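Local coordinates for protein transcarboxylase 5S subunit (Propionibacterium freudenreichii subsp. shermanii, PDB 1RQB) that transfers a carboxyl group from the biotin of the 1.3S subunit to pyruvate, forming oxaloacetate, using one bound cobalt ion per 5S subunit, at residues E21-G26 with A244-V249; C53-A58 with Y283-K288; F137-D142 with P357-S362; A198-P203 with S312-Q317; K441-T446 with V462-R467. All blocks are in the same frame, centred on the assembly; numbering follows the deposited sequence.

Contact 1 (E21-G26 with A244-V249); sequences EPREVG and AGVDVV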
# COMPACT_ATOMS: atom_id res chain seq x y z
N GLU A 21 -23.51 -7.84 11.97
CA GLU A 21 -24.00 -6.86 12.95
C GLU A 21 -22.83 -6.03 13.47
O GLU A 21 -21.69 -6.49 13.45
CB GLU A 21 -24.66 -7.59 14.13
CG GLU A 21 -23.70 -8.43 14.97
CD GLU A 21 -23.15 -9.67 14.26
OE1 GLU A 21 -22.22 -10.30 14.81
OE2 GLU A 21 -23.64 -10.01 13.16
N PRO A 22 -23.09 -4.80 13.93
CA PRO A 22 -22.05 -3.93 14.47
C PRO A 22 -21.32 -4.72 15.56
O PRO A 22 -21.96 -5.39 16.37
CB PRO A 22 -22.84 -2.75 15.04
CG PRO A 22 -24.00 -2.65 14.05
CD PRO A 22 -24.40 -4.10 13.89
N ARG A 23 -19.99 -4.63 15.60
CA ARG A 23 -19.25 -5.43 16.59
C ARG A 23 -17.77 -5.03 16.59
O ARG A 23 -17.32 -4.31 15.70
CB ARG A 23 -19.36 -6.91 16.18
CG ARG A 23 -18.74 -7.18 14.79
CD ARG A 23 -19.15 -8.55 14.17
NE ARG A 23 -18.51 -8.72 12.86
CZ ARG A 23 -17.29 -9.22 12.72
NH1 ARG A 23 -16.63 -9.60 13.79
NH2 ARG A 23 -16.69 -9.28 11.52
N GLU A 24 -17.04 -5.51 17.59
CA GLU A 24 -15.60 -5.23 17.65
C GLU A 24 -14.87 -6.34 16.90
O GLU A 24 -15.21 -7.51 17.00
CB GLU A 24 -15.09 -5.20 19.10
CG GLU A 24 -15.69 -4.13 19.97
CD GLU A 24 -15.09 -4.11 21.37
OE1 GLU A 24 -15.36 -3.15 22.10
OE2 GLU A 24 -14.35 -5.05 21.73
N VAL A 25 -13.88 -5.94 16.11
CA VAL A 25 -13.07 -6.90 15.35
C VAL A 25 -11.71 -7.00 16.04
O VAL A 25 -11.11 -5.97 16.38
CB VAL A 25 -12.86 -6.43 13.89
CG1 VAL A 25 -12.06 -7.47 13.11
CG2 VAL A 25 -14.21 -6.19 13.23
N GLY A 26 -11.22 -8.21 16.27
CA GLY A 26 -9.93 -8.35 16.92
C GLY A 26 -8.80 -8.16 15.93
O GLY A 26 -8.95 -8.43 14.74
N ALA A 244 -18.39 -10.11 6.26
CA ALA A 244 -18.86 -11.50 6.26
C ALA A 244 -18.83 -12.09 7.68
O ALA A 244 -19.31 -13.20 7.90
CB ALA A 244 -18.02 -12.35 5.32
N GLY A 245 -18.25 -11.36 8.63
CA GLY A 245 -18.22 -11.85 10.01
C GLY A 245 -16.91 -12.36 10.59
O GLY A 245 -16.92 -13.01 11.63
N VAL A 246 -15.79 -12.08 9.94
CA VAL A 246 -14.50 -12.56 10.47
C VAL A 246 -14.26 -11.99 11.87
O VAL A 246 -14.57 -10.83 12.15
CB VAL A 246 -13.33 -12.21 9.50
CG1 VAL A 246 -12.89 -10.74 9.66
CG2 VAL A 246 -12.17 -13.17 9.76
N ASP A 247 -13.68 -12.81 12.73
CA ASP A 247 -13.48 -12.43 14.14
C ASP A 247 -12.20 -11.62 14.37
O ASP A 247 -12.21 -10.70 15.18
CB ASP A 247 -13.44 -13.70 14.99
CG ASP A 247 -14.72 -14.51 14.85
OD1 ASP A 247 -15.66 -14.26 15.62
OD2 ASP A 247 -14.79 -15.37 13.94
N VAL A 248 -11.11 -11.98 13.69
CA VAL A 248 -9.82 -11.33 13.90
C VAL A 248 -9.08 -11.19 12.57
O VAL A 248 -9.15 -12.09 11.73
CB VAL A 248 -8.89 -12.20 14.82
CG1 VAL A 248 -7.49 -11.53 14.99
CG2 VAL A 248 -9.55 -12.47 16.18
N VAL A 249 -8.37 -10.08 12.36
CA VAL A 249 -7.56 -9.94 11.13
C VAL A 249 -6.12 -9.61 11.54
O VAL A 249 -5.90 -8.96 12.56
CB VAL A 249 -8.14 -8.85 10.17
CG1 VAL A 249 -9.54 -9.28 9.66
CG2 VAL A 249 -8.23 -7.50 10.87
O HOH W 1 -14.74 -9.97 16.26

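Contact 2 (C53-A58 with Y283-K288); sequences CADIDA and YDRLHK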
# COMPACT_ATOMS: atom_id res chain seq x y z
N CYS A 53 7.98 -3.65 23.27
CA CYS A 53 7.14 -4.68 23.90
C CYS A 53 6.13 -4.11 24.90
O CYS A 53 4.97 -4.53 24.91
CB CYS A 53 8.01 -5.74 24.57
SG CYS A 53 8.74 -6.89 23.37
N ALA A 54 6.53 -3.16 25.73
CA ALA A 54 5.59 -2.61 26.72
C ALA A 54 4.40 -1.97 26.00
O ALA A 54 3.25 -2.16 26.39
CB ALA A 54 6.30 -1.57 27.61
N ASP A 55 4.66 -1.21 24.94
CA ASP A 55 3.57 -0.56 24.21
C ASP A 55 2.72 -1.59 23.46
O ASP A 55 1.50 -1.47 23.41
CB ASP A 55 4.12 0.50 23.26
CG ASP A 55 4.65 1.71 24.00
OD1 ASP A 55 3.94 2.20 24.91
OD2 ASP A 55 5.77 2.16 23.69
N ILE A 56 3.36 -2.59 22.88
CA ILE A 56 2.62 -3.64 22.15
C ILE A 56 1.67 -4.35 23.12
O ILE A 56 0.50 -4.58 22.82
CB ILE A 56 3.59 -4.67 21.52
CG1 ILE A 56 4.29 -4.02 20.32
CG2 ILE A 56 2.84 -5.94 21.10
CD1 ILE A 56 5.37 -4.87 19.65
N ASP A 57 2.18 -4.64 24.32
CA ASP A 57 1.43 -5.35 25.36
C ASP A 57 0.21 -4.55 25.82
O ASP A 57 -0.78 -5.13 26.27
CB ASP A 57 2.34 -5.61 26.58
CG ASP A 57 1.63 -6.40 27.68
OD1 ASP A 57 1.43 -7.63 27.52
OD2 ASP A 57 1.26 -5.79 28.70
N ALA A 58 0.23 -3.22 25.71
CA ALA A 58 -0.91 -2.42 26.19
C ALA A 58 -1.73 -1.85 25.04
O ALA A 58 -2.65 -1.06 25.27
CB ALA A 58 -0.41 -1.28 27.06
N TYR A 283 -4.79 4.07 20.01
CA TYR A 283 -4.05 4.80 18.98
C TYR A 283 -2.75 5.42 19.49
O TYR A 283 -1.76 5.49 18.76
CB TYR A 283 -4.93 5.89 18.35
CG TYR A 283 -5.97 5.32 17.41
CD1 TYR A 283 -7.32 5.30 17.76
CD2 TYR A 283 -5.60 4.81 16.17
CE1 TYR A 283 -8.28 4.77 16.90
CE2 TYR A 283 -6.56 4.27 15.30
CZ TYR A 283 -7.89 4.26 15.67
OH TYR A 283 -8.84 3.74 14.81
N ASP A 284 -2.72 5.88 20.74
CA ASP A 284 -1.49 6.47 21.27
C ASP A 284 -0.40 5.40 21.38
O ASP A 284 0.76 5.66 21.09
CB ASP A 284 -1.70 7.07 22.66
CG ASP A 284 -0.45 7.76 23.17
OD1 ASP A 284 -0.33 7.96 24.40
OD2 ASP A 284 0.42 8.11 22.34
N ARG A 285 -0.77 4.19 21.79
CA ARG A 285 0.22 3.11 21.89
C ARG A 285 0.70 2.74 20.49
O ARG A 285 1.89 2.52 20.27
CB ARG A 285 -0.38 1.86 22.56
CG ARG A 285 -0.72 2.00 24.05
CD ARG A 285 0.53 2.25 24.92
NE ARG A 285 0.14 2.27 26.32
CZ ARG A 285 0.96 2.08 27.35
NH1 ARG A 285 2.25 1.84 27.15
NH2 ARG A 285 0.48 2.09 28.58
N LEU A 286 -0.23 2.70 19.54
CA LEU A 286 0.13 2.36 18.15
C LEU A 286 1.13 3.38 17.61
O LEU A 286 2.07 3.03 16.90
CB LEU A 286 -1.12 2.33 17.26
CG LEU A 286 -2.19 1.28 17.59
CD1 LEU A 286 -3.30 1.32 16.53
CD2 LEU A 286 -1.55 -0.10 17.61
N HIS A 287 0.92 4.65 17.93
CA HIS A 287 1.81 5.71 17.45
C HIS A 287 3.23 5.49 17.99
O HIS A 287 4.21 5.68 17.28
CB HIS A 287 1.28 7.07 17.91
CG HIS A 287 2.11 8.22 17.45
ND1 HIS A 287 2.09 8.68 16.15
CD2 HIS A 287 3.00 9.00 18.11
CE1 HIS A 287 2.94 9.69 16.03
NE2 HIS A 287 3.51 9.90 17.20
N LYS A 288 3.33 5.07 19.25
CA LYS A 288 4.64 4.84 19.86
C LYS A 288 5.33 3.63 19.21
O LYS A 288 6.54 3.64 18.99
CB LYS A 288 4.51 4.58 21.37
CG LYS A 288 3.94 5.74 22.16
CD LYS A 288 3.90 5.38 23.65
CE LYS A 288 3.24 6.47 24.48
NZ LYS A 288 3.85 7.82 24.25
O HOH W 2 7.16 1.46 21.53

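Contact 3 (F137-D142 with P357-S362); sequences FDAMND and PLVTPS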
# COMPACT_ATOMS: atom_id res chain seq x y z
N PHE A 137 -0.19 -25.25 10.58
CA PHE A 137 -0.55 -25.33 9.16
C PHE A 137 0.25 -26.42 8.44
O PHE A 137 1.22 -26.98 8.97
CB PHE A 137 -0.37 -23.96 8.46
CG PHE A 137 1.04 -23.66 8.01
CD1 PHE A 137 1.38 -23.72 6.66
CD2 PHE A 137 2.03 -23.31 8.93
CE1 PHE A 137 2.68 -23.44 6.23
CE2 PHE A 137 3.33 -23.03 8.51
CZ PHE A 137 3.66 -23.10 7.16
N ASP A 138 -0.20 -26.75 7.24
CA ASP A 138 0.47 -27.72 6.38
C ASP A 138 0.50 -27.13 4.97
O ASP A 138 -0.53 -26.69 4.46
CB ASP A 138 -0.28 -29.05 6.36
CG ASP A 138 0.41 -30.08 5.48
OD1 ASP A 138 1.45 -30.62 5.89
OD2 ASP A 138 -0.09 -30.32 4.35
N ALA A 139 1.68 -27.14 4.36
CA ALA A 139 1.90 -26.55 3.03
C ALA A 139 1.00 -27.16 1.96
O ALA A 139 0.73 -26.52 0.94
CB ALA A 139 3.37 -26.68 2.64
N MSE A 140 0.51 -28.38 2.16
CA MSE A 140 -0.34 -29.00 1.14
C MSE A 140 -1.80 -29.06 1.61
O MSE A 140 -2.65 -29.61 0.92
CB MSE A 140 0.16 -30.41 0.85
CG MSE A 140 1.63 -30.45 0.47
SE MSE A 140 1.91 -31.34 -1.21
CE MSE A 140 1.64 -33.17 -0.60
N ASN A 141 -2.07 -28.48 2.78
CA ASN A 141 -3.42 -28.46 3.36
C ASN A 141 -3.89 -29.87 3.71
O ASN A 141 -5.09 -30.15 3.67
CB ASN A 141 -4.46 -27.81 2.44
CG ASN A 141 -4.45 -26.30 2.52
OD1 ASN A 141 -4.04 -25.72 3.53
ND2 ASN A 141 -4.91 -25.65 1.46
N ASP A 142 -2.97 -30.77 4.03
CA ASP A 142 -3.34 -32.13 4.44
C ASP A 142 -3.57 -32.10 5.95
O ASP A 142 -2.63 -31.98 6.73
CB ASP A 142 -2.20 -33.11 4.09
CG ASP A 142 -2.55 -34.56 4.40
OD1 ASP A 142 -3.54 -34.82 5.12
OD2 ASP A 142 -1.80 -35.45 3.92
N PRO A 357 -0.81 -25.76 -2.87
CA PRO A 357 -0.70 -24.29 -2.77
C PRO A 357 0.78 -23.99 -3.02
O PRO A 357 1.64 -24.76 -2.61
CB PRO A 357 -1.09 -24.02 -1.31
CG PRO A 357 -2.04 -25.15 -0.99
CD PRO A 357 -1.37 -26.34 -1.64
N LEU A 358 1.09 -22.88 -3.69
CA LEU A 358 2.51 -22.59 -3.97
C LEU A 358 3.14 -21.75 -2.86
O LEU A 358 3.49 -20.58 -3.05
CB LEU A 358 2.66 -21.90 -5.33
CG LEU A 358 2.32 -22.81 -6.52
CD1 LEU A 358 2.61 -22.07 -7.80
CD2 LEU A 358 3.15 -24.10 -6.48
N VAL A 359 3.29 -22.37 -1.70
CA VAL A 359 3.92 -21.71 -0.55
C VAL A 359 5.17 -22.52 -0.20
O VAL A 359 5.31 -23.66 -0.63
CB VAL A 359 2.98 -21.70 0.67
CG1 VAL A 359 1.72 -20.95 0.33
CG2 VAL A 359 2.64 -23.12 1.09
N THR A 360 6.07 -21.92 0.56
CA THR A 360 7.29 -22.65 0.95
C THR A 360 6.86 -23.88 1.75
O THR A 360 5.99 -23.80 2.61
CB THR A 360 8.19 -21.78 1.83
OG1 THR A 360 8.55 -20.60 1.11
CG2 THR A 360 9.46 -22.55 2.21
N PRO A 361 7.48 -25.05 1.49
CA PRO A 361 8.55 -25.34 0.52
C PRO A 361 8.08 -25.84 -0.85
O PRO A 361 8.89 -26.04 -1.75
CB PRO A 361 9.35 -26.40 1.25
CG PRO A 361 8.25 -27.23 1.85
CD PRO A 361 7.30 -26.18 2.41
N SER A 362 6.78 -26.03 -1.00
CA SER A 362 6.22 -26.55 -2.26
C SER A 362 6.63 -25.68 -3.45
O SER A 362 6.93 -26.21 -4.52
CB SER A 362 4.70 -26.61 -2.18
OG SER A 362 4.28 -27.49 -1.15

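Contact 4 (A198-P203 with S312-Q317); sequences AALLKP and SIFKSQ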
# COMPACT_ATOMS: atom_id res chain seq x y z
N ALA A 198 0.43 -15.46 -0.35
CA ALA A 198 0.73 -14.83 -1.64
C ALA A 198 -0.20 -13.66 -1.96
O ALA A 198 -0.10 -13.06 -3.04
CB ALA A 198 0.68 -15.88 -2.76
N ALA A 199 -1.11 -13.33 -1.05
CA ALA A 199 -2.07 -12.22 -1.22
C ALA A 199 -2.98 -12.47 -2.42
O ALA A 199 -3.32 -11.55 -3.17
CB ALA A 199 -1.31 -10.89 -1.41
N LEU A 200 -3.41 -13.71 -2.58
CA LEU A 200 -4.26 -14.09 -3.72
C LEU A 200 -5.75 -13.91 -3.40
O LEU A 200 -6.58 -13.97 -4.30
CB LEU A 200 -4.03 -15.55 -4.06
CG LEU A 200 -2.76 -15.90 -4.81
CD1 LEU A 200 -2.56 -17.41 -4.79
CD2 LEU A 200 -2.88 -15.38 -6.23
N LEU A 201 -6.08 -13.71 -2.13
CA LEU A 201 -7.49 -13.62 -1.73
C LEU A 201 -8.11 -12.28 -2.13
O LEU A 201 -7.78 -11.23 -1.57
CB LEU A 201 -7.63 -13.82 -0.21
CG LEU A 201 -9.07 -13.87 0.31
CD1 LEU A 201 -9.77 -15.15 -0.19
CD2 LEU A 201 -9.04 -13.87 1.84
N LYS A 202 -9.01 -12.33 -3.10
CA LYS A 202 -9.70 -11.11 -3.56
C LYS A 202 -10.92 -10.87 -2.66
O LYS A 202 -11.34 -11.76 -1.92
CB LYS A 202 -10.11 -11.23 -5.03
CG LYS A 202 -8.91 -11.23 -5.99
CD LYS A 202 -9.37 -11.28 -7.44
CE LYS A 202 -8.20 -11.14 -8.41
NZ LYS A 202 -8.71 -10.87 -9.79
N PRO A 203 -11.50 -9.67 -2.73
CA PRO A 203 -12.67 -9.30 -1.92
C PRO A 203 -13.90 -10.21 -1.96
O PRO A 203 -14.41 -10.59 -0.91
CB PRO A 203 -13.00 -7.89 -2.42
CG PRO A 203 -11.65 -7.35 -2.77
CD PRO A 203 -11.03 -8.52 -3.51
N SER A 312 0.99 -9.81 -11.03
CA SER A 312 1.18 -10.76 -12.14
C SER A 312 0.76 -12.18 -11.75
O SER A 312 0.36 -12.98 -12.60
CB SER A 312 2.64 -10.75 -12.61
OG SER A 312 3.51 -11.13 -11.56
N ILE A 313 0.81 -12.49 -10.46
CA ILE A 313 0.46 -13.84 -9.98
C ILE A 313 -0.98 -14.21 -10.35
O ILE A 313 -1.29 -15.38 -10.53
CB ILE A 313 0.64 -13.94 -8.46
CG1 ILE A 313 0.47 -15.40 -8.01
CG2 ILE A 313 -0.38 -13.04 -7.75
CD1 ILE A 313 0.68 -15.63 -6.51
N PHE A 314 -1.87 -13.22 -10.49
CA PHE A 314 -3.27 -13.53 -10.81
C PHE A 314 -3.38 -14.18 -12.19
O PHE A 314 -4.37 -14.84 -12.50
CB PHE A 314 -4.13 -12.27 -10.74
CG PHE A 314 -4.38 -11.80 -9.33
CD1 PHE A 314 -4.10 -10.49 -8.95
CD2 PHE A 314 -4.89 -12.68 -8.38
CE1 PHE A 314 -4.33 -10.06 -7.64
CE2 PHE A 314 -5.13 -12.26 -7.07
CZ PHE A 314 -4.85 -10.95 -6.70
N LYS A 315 -2.36 -13.99 -13.01
CA LYS A 315 -2.36 -14.58 -14.36
C LYS A 315 -1.43 -15.80 -14.43
O LYS A 315 -1.80 -16.83 -14.97
CB LYS A 315 -1.89 -13.55 -15.39
CG LYS A 315 -1.72 -14.12 -16.79
CD LYS A 315 -1.13 -13.11 -17.75
CE LYS A 315 -0.92 -13.72 -19.13
NZ LYS A 315 -0.16 -12.82 -20.04
N SER A 316 -0.24 -15.67 -13.84
CA SER A 316 0.80 -16.70 -13.93
C SER A 316 0.79 -17.74 -12.80
O SER A 316 1.45 -18.76 -12.92
CB SER A 316 2.17 -16.04 -13.90
OG SER A 316 2.44 -15.59 -12.58
N GLN A 317 0.07 -17.49 -11.70
CA GLN A 317 0.06 -18.43 -10.57
C GLN A 317 1.44 -18.48 -9.91
O GLN A 317 1.65 -19.27 -8.98
CB GLN A 317 -0.26 -19.86 -11.00
CG GLN A 317 -1.62 -20.12 -11.59
CD GLN A 317 -1.78 -21.59 -12.00
OE1 GLN A 317 -1.53 -22.50 -11.20
NE2 GLN A 317 -2.18 -21.83 -13.24

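Contact 5 (K441-T446 with V462-R467); sequences KGFNGT and VFFEHR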
# COMPACT_ATOMS: atom_id res chain seq x y z
N LYS A 441 29.90 -29.67 21.75
CA LYS A 441 30.43 -28.67 22.69
C LYS A 441 29.42 -27.53 22.78
O LYS A 441 28.93 -27.04 21.77
CB LYS A 441 31.77 -28.14 22.17
CG LYS A 441 32.38 -27.05 23.04
CD LYS A 441 33.67 -26.52 22.43
CE LYS A 441 34.25 -25.39 23.27
NZ LYS A 441 35.43 -24.76 22.62
N GLY A 442 29.10 -27.11 24.01
CA GLY A 442 28.15 -26.03 24.19
C GLY A 442 26.74 -26.49 24.57
O GLY A 442 25.96 -25.71 25.11
N PHE A 443 26.42 -27.75 24.28
CA PHE A 443 25.10 -28.32 24.61
C PHE A 443 24.81 -28.06 26.09
O PHE A 443 25.63 -28.36 26.95
CB PHE A 443 25.12 -29.82 24.30
CG PHE A 443 23.87 -30.54 24.70
CD1 PHE A 443 23.87 -31.40 25.79
CD2 PHE A 443 22.69 -30.36 23.98
CE1 PHE A 443 22.71 -32.08 26.17
CE2 PHE A 443 21.52 -31.03 24.35
CZ PHE A 443 21.53 -31.90 25.45
N ASN A 444 23.63 -27.51 26.40
CA ASN A 444 23.32 -27.17 27.80
C ASN A 444 22.44 -28.23 28.48
O ASN A 444 21.92 -27.98 29.57
CB ASN A 444 22.67 -25.78 27.90
CG ASN A 444 21.31 -25.69 27.24
OD1 ASN A 444 20.65 -26.71 27.00
ND2 ASN A 444 20.87 -24.47 26.95
N GLY A 445 22.28 -29.39 27.87
CA GLY A 445 21.49 -30.46 28.48
C GLY A 445 19.97 -30.37 28.52
O GLY A 445 19.32 -31.32 28.95
N THR A 446 19.39 -29.26 28.07
CA THR A 446 17.93 -29.10 28.12
C THR A 446 17.26 -29.73 26.90
O THR A 446 17.89 -29.94 25.86
CB THR A 446 17.53 -27.62 28.14
OG1 THR A 446 17.95 -27.00 26.92
CG2 THR A 446 18.18 -26.90 29.32
N VAL A 462 27.56 -25.36 15.33
CA VAL A 462 28.20 -24.04 15.31
C VAL A 462 27.52 -23.12 16.33
O VAL A 462 28.19 -22.39 17.07
CB VAL A 462 28.10 -23.40 13.91
CG1 VAL A 462 28.60 -21.95 13.95
CG2 VAL A 462 28.93 -24.20 12.92
N PHE A 463 26.20 -23.15 16.39
CA PHE A 463 25.48 -22.28 17.32
C PHE A 463 25.87 -22.57 18.77
O PHE A 463 26.18 -21.66 19.54
CB PHE A 463 23.96 -22.44 17.16
CG PHE A 463 23.17 -21.70 18.19
CD1 PHE A 463 23.33 -20.33 18.36
CD2 PHE A 463 22.30 -22.38 19.03
CE1 PHE A 463 22.63 -19.64 19.35
CE2 PHE A 463 21.59 -21.70 20.03
CZ PHE A 463 21.76 -20.34 20.19
N PHE A 464 25.86 -23.85 19.16
CA PHE A 464 26.18 -24.23 20.54
C PHE A 464 27.58 -23.75 20.93
O PHE A 464 27.83 -23.40 22.08
CB PHE A 464 26.11 -25.75 20.72
CG PHE A 464 24.71 -26.31 20.70
CD1 PHE A 464 24.50 -27.68 20.56
CD2 PHE A 464 23.59 -25.48 20.84
CE1 PHE A 464 23.21 -28.22 20.56
CE2 PHE A 464 22.30 -26.01 20.84
CZ PHE A 464 22.11 -27.39 20.70
N GLU A 465 28.49 -23.72 19.97
CA GLU A 465 29.88 -23.33 20.28
C GLU A 465 30.01 -21.81 20.45
O GLU A 465 30.88 -21.36 21.19
CB GLU A 465 30.82 -23.79 19.16
CG GLU A 465 32.29 -23.58 19.50
CD GLU A 465 33.12 -23.13 18.32
OE1 GLU A 465 32.98 -23.73 17.23
OE2 GLU A 465 33.93 -22.19 18.48
N HIS A 466 29.15 -21.03 19.80
CA HIS A 466 29.28 -19.57 19.84
C HIS A 466 28.21 -18.87 20.67
O HIS A 466 28.33 -17.67 20.93
CB HIS A 466 29.21 -19.03 18.41
CG HIS A 466 30.42 -19.32 17.59
ND1 HIS A 466 31.65 -18.73 17.84
CD2 HIS A 466 30.60 -20.11 16.51
CE1 HIS A 466 32.52 -19.16 16.95
NE2 HIS A 466 31.91 -19.99 16.13
N ARG A 467 27.17 -19.58 21.08
CA ARG A 467 26.05 -18.98 21.82
C ARG A 467 26.50 -18.11 22.99
O ARG A 467 25.87 -17.09 23.27
CB ARG A 467 25.09 -20.07 22.33
CG ARG A 467 24.05 -19.55 23.34
CD ARG A 467 22.99 -20.60 23.65
NE ARG A 467 23.57 -21.88 24.05
CZ ARG A 467 22.90 -23.02 24.07
NH1 ARG A 467 21.61 -23.04 23.72
NH2 ARG A 467 23.51 -24.15 24.43

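Contact 1 (E21-G26 with A244-V249)
Arg23 sets CG between its own backbone N and carbonyl carbon (chi1 61°) and the chain runs extended from CG to NE; the guanidinium beyond it meets the backbone of Gly245 and Val246. There it grips a single carbonyl oxygen end-on: Arg23 NH2 lies 2.7 Å and Arg23 NH1 2.9 Å from Val246 O. The oxygen sits close to the guanidinium plane, yet both nitrogens meet it from the same face of its own carbonyl plane, and both bonds are bent, 145° at the NH2 hydrogen and 135° at that of NH1. Further bonds from NH2 to Ile242 O and from NE to Ser20 OG leave the group little freedom to turn. Gly245, at positive phi, ends helix 234-243 in a Schellman motif. Beyond it the chain enters strand 248-251, which pairs in parallel with strand 23-29, the first strand of the TIM barrel, and so closes the ring. Here Gly26 N donates to Asp247 O over 2.9 Å, and Val249 N to Gly26 O over 3.0 Å. One water donates to both Glu24 O and Asp247 O, while the Asp247 carboxylate turns elsewhere, to Lys214 and Ile223 N. The arginine charge is met by two backbone carbonyls, Ile242 O in the last turn of helix 234-243 and Val246 O just past it; the helix-end dipole would probably help to stabilise the charge.

Contact 2 (C53-A58 with Y283-K288)
Arg285 NH1 donates to Asp55 OD1 across 2.8 Å, a salt bridge with an angle of 153° at the hydrogen. The oxygen is met on its anti side and lies near the guanidinium plane, whereas carboxylate and guanidinium planes stand 61° apart. Ala58 CB sits over the centre of one guanidinium face, 3.6 Å from Arg285 CZ, so a methyl group backs the cation that the carboxylate holds at its edge. The bend at chi2 (-64°) places Arg285 CD 3.4 Å from Asp55 OD1. An alanine in place of Arg285 would probably leave Asp55 OD1 without its charged mate and open a gap beside the Ala58 methyl. Both segments are helices on the outside of the TIM barrel, 53-58 and the start of 283-296, with axes 8.8 Å apart and running roughly antiparallel. On the carboxylate's other flank the aliphatic part of Lys288 crosses it at about a right angle, Lys288 CD standing 3.4 Å from Asp55 OD1. A water lies 2.7 Å from Asp55 OD2. Further out, Asp57 fixes helix 53-58 to Asn96 and Ser97, Asp282 OD1 accepts from the backbone N of Arg285, and Ile289 packs against Asp55 and Ile56.

Contact 3 (F137-D142 with P357-S362)
The backbone of Ala139 and Met140 (selenomethionine here), the middle residues of a type I beta turn from Asp138 to Asn141, runs beside the irregular 357-362 loop, with Ala139 CA 6.3 Å from Val359 CA. The turn follows strand 133-136 of the TIM barrel, and the loop, which has a cis peptide before Pro361, belongs to the conserved carboxylase domain; the contact joins the two. The side chain of Val359 is about 9 Å from the cobalt ion. The Ala139 methyl points toward the loop, with Val359 CG2, Pro361 CD and Ser362 OG each 4.0 Å from Ala139 CB. With Val359 CG1 anti to the carbonyl carbon (chi1 -60°), the other branch, CG2, stands between the backbone N and the carbonyl carbon and meets the methyl. Beside it the Pro357 ring lies against the turn: Pro357 CD is 3.3 Å from Ala139 O, and Pro357 CG is 3.8 Å from Asn141 ND2. An alanine in place of Pro357 would probably open a gap against Ala139 O and the Asn141 amide, since the CG and CD that touch them are gone. Asn141 OD1 accepts from Cys165 N. The turn itself is braced by Asp138, whose OD2 takes Met140 N at 3.0 Å in an Asx turn and Asp142 N at 2.9 Å, the two donors arriving from opposite faces of the carboxylate plane.

Contact 4 (A198-P203 with S312-Q317)
Lys202 lays the end of its extended chain over one face of the Phe314 ring. Its CE is the close atom, 3.6 Å from the centroid of the Phe314 ring and 15° off the normal, a CH-pi contact displaced toward the rim on the CE2 side. The ammonium follows as a cation-pi partner, Lys202 NZ standing 4.5 Å from the centroid of the Phe314 ring. The edge of the same ring meets backbone: Leu200 O lies near its plane, 3.6 Å from Phe314 CE2. Segment 198-203 is the loop that leads from strand 191-193 of the TIM barrel into helix 203-217, with Lys202 at the N-cap position, and Phe314 stands on the short helix 313-316, within the conserved carboxylase domain. In the same loop the side chain of Ala199 is about 4 Å from that of the cobalt ligand His228. Next to the aromatic group, Leu200 and Ile313 cross at about a right angle. Ile313 holds CG1 anti to its backbone N (chi1 -172°) and stays extended to CD1, which lies 3.6 Å from Leu200 CD2 and 3.8 Å from Ala198 CB. Leu200 CD2 also touches the ring, 3.9 Å from Phe314 CE2. At the far end of the lysine, NZ forms salt bridges with Glu270 and Glu273 of the second subunit, and Glu270 of that subunit packs on Phe314 as well.

Contact 5 (K441-T446 with V462-R467)
Gly442 lies so near Phe464, CA to CA 4.5 Å, that a side chain on it would run into the carbonyl oxygen of Phe464. Its positive phi already calls for glycine, and the approach is used for a CA-H...O contact, Gly442 CA to Phe464 O 3.4 Å. Arg467 bends at chi3 (52°), which places NE, and its NH2 donates to Gly442 O at 3.0 Å. The oxygen lies in the guanidinium plane, but the donor stands above the carbonyl plane and the bond is bent, 134° at the hydrogen. The Asn444 amide and the guanidinium lie nearly parallel, their planes 12° apart, with Asn444 ND2 3.6 Å from Arg467 NH1. Asn444 OD1 is occupied within its own loop, accepting from Thr446 N in an Asx turn and from Thr446 OG1. Phe443 and Phe464 lie side by side and point the same way, Phe464 CE1 lying 4.1 Å from Phe443 CD2 at the edge of that ring. The contact ties the loop leading into helix 447-455 to the end of helix 460-466, two neighbouring helical elements of the conserved carboxylase domain, away from the active site. Because Arg467 NH1 also forms salt bridges with Asp449 and Asp82, its charge is probably balanced mainly by those carboxylates, with the Gly442 carbonyl as a further, neutral acceptor.

Overall arrangement
Contacts 1, 2 and 3 interleave along the chain, contact 4 falls between the segments of contact 3, and contact 5 follows them all. Contact 1 closes the barrel between its strands 23-29 and 248-251, and contact 2 joins two helices on the barrel's outside, centres about 22 Å away. Contacts 3 and 4 lie close together, centres about 16 Å apart, and touch where Leu358 packs on Gln317; both bring barrel loops near the cobalt site against the carboxylase domain. Contact 5 lies wholly within that domain, across the chain's centre from contacts 1 and 4, their centres about 46 and 43 Å away. Contacts 1 and 4 also reach the dimer interface, contact 4 through salt bridges.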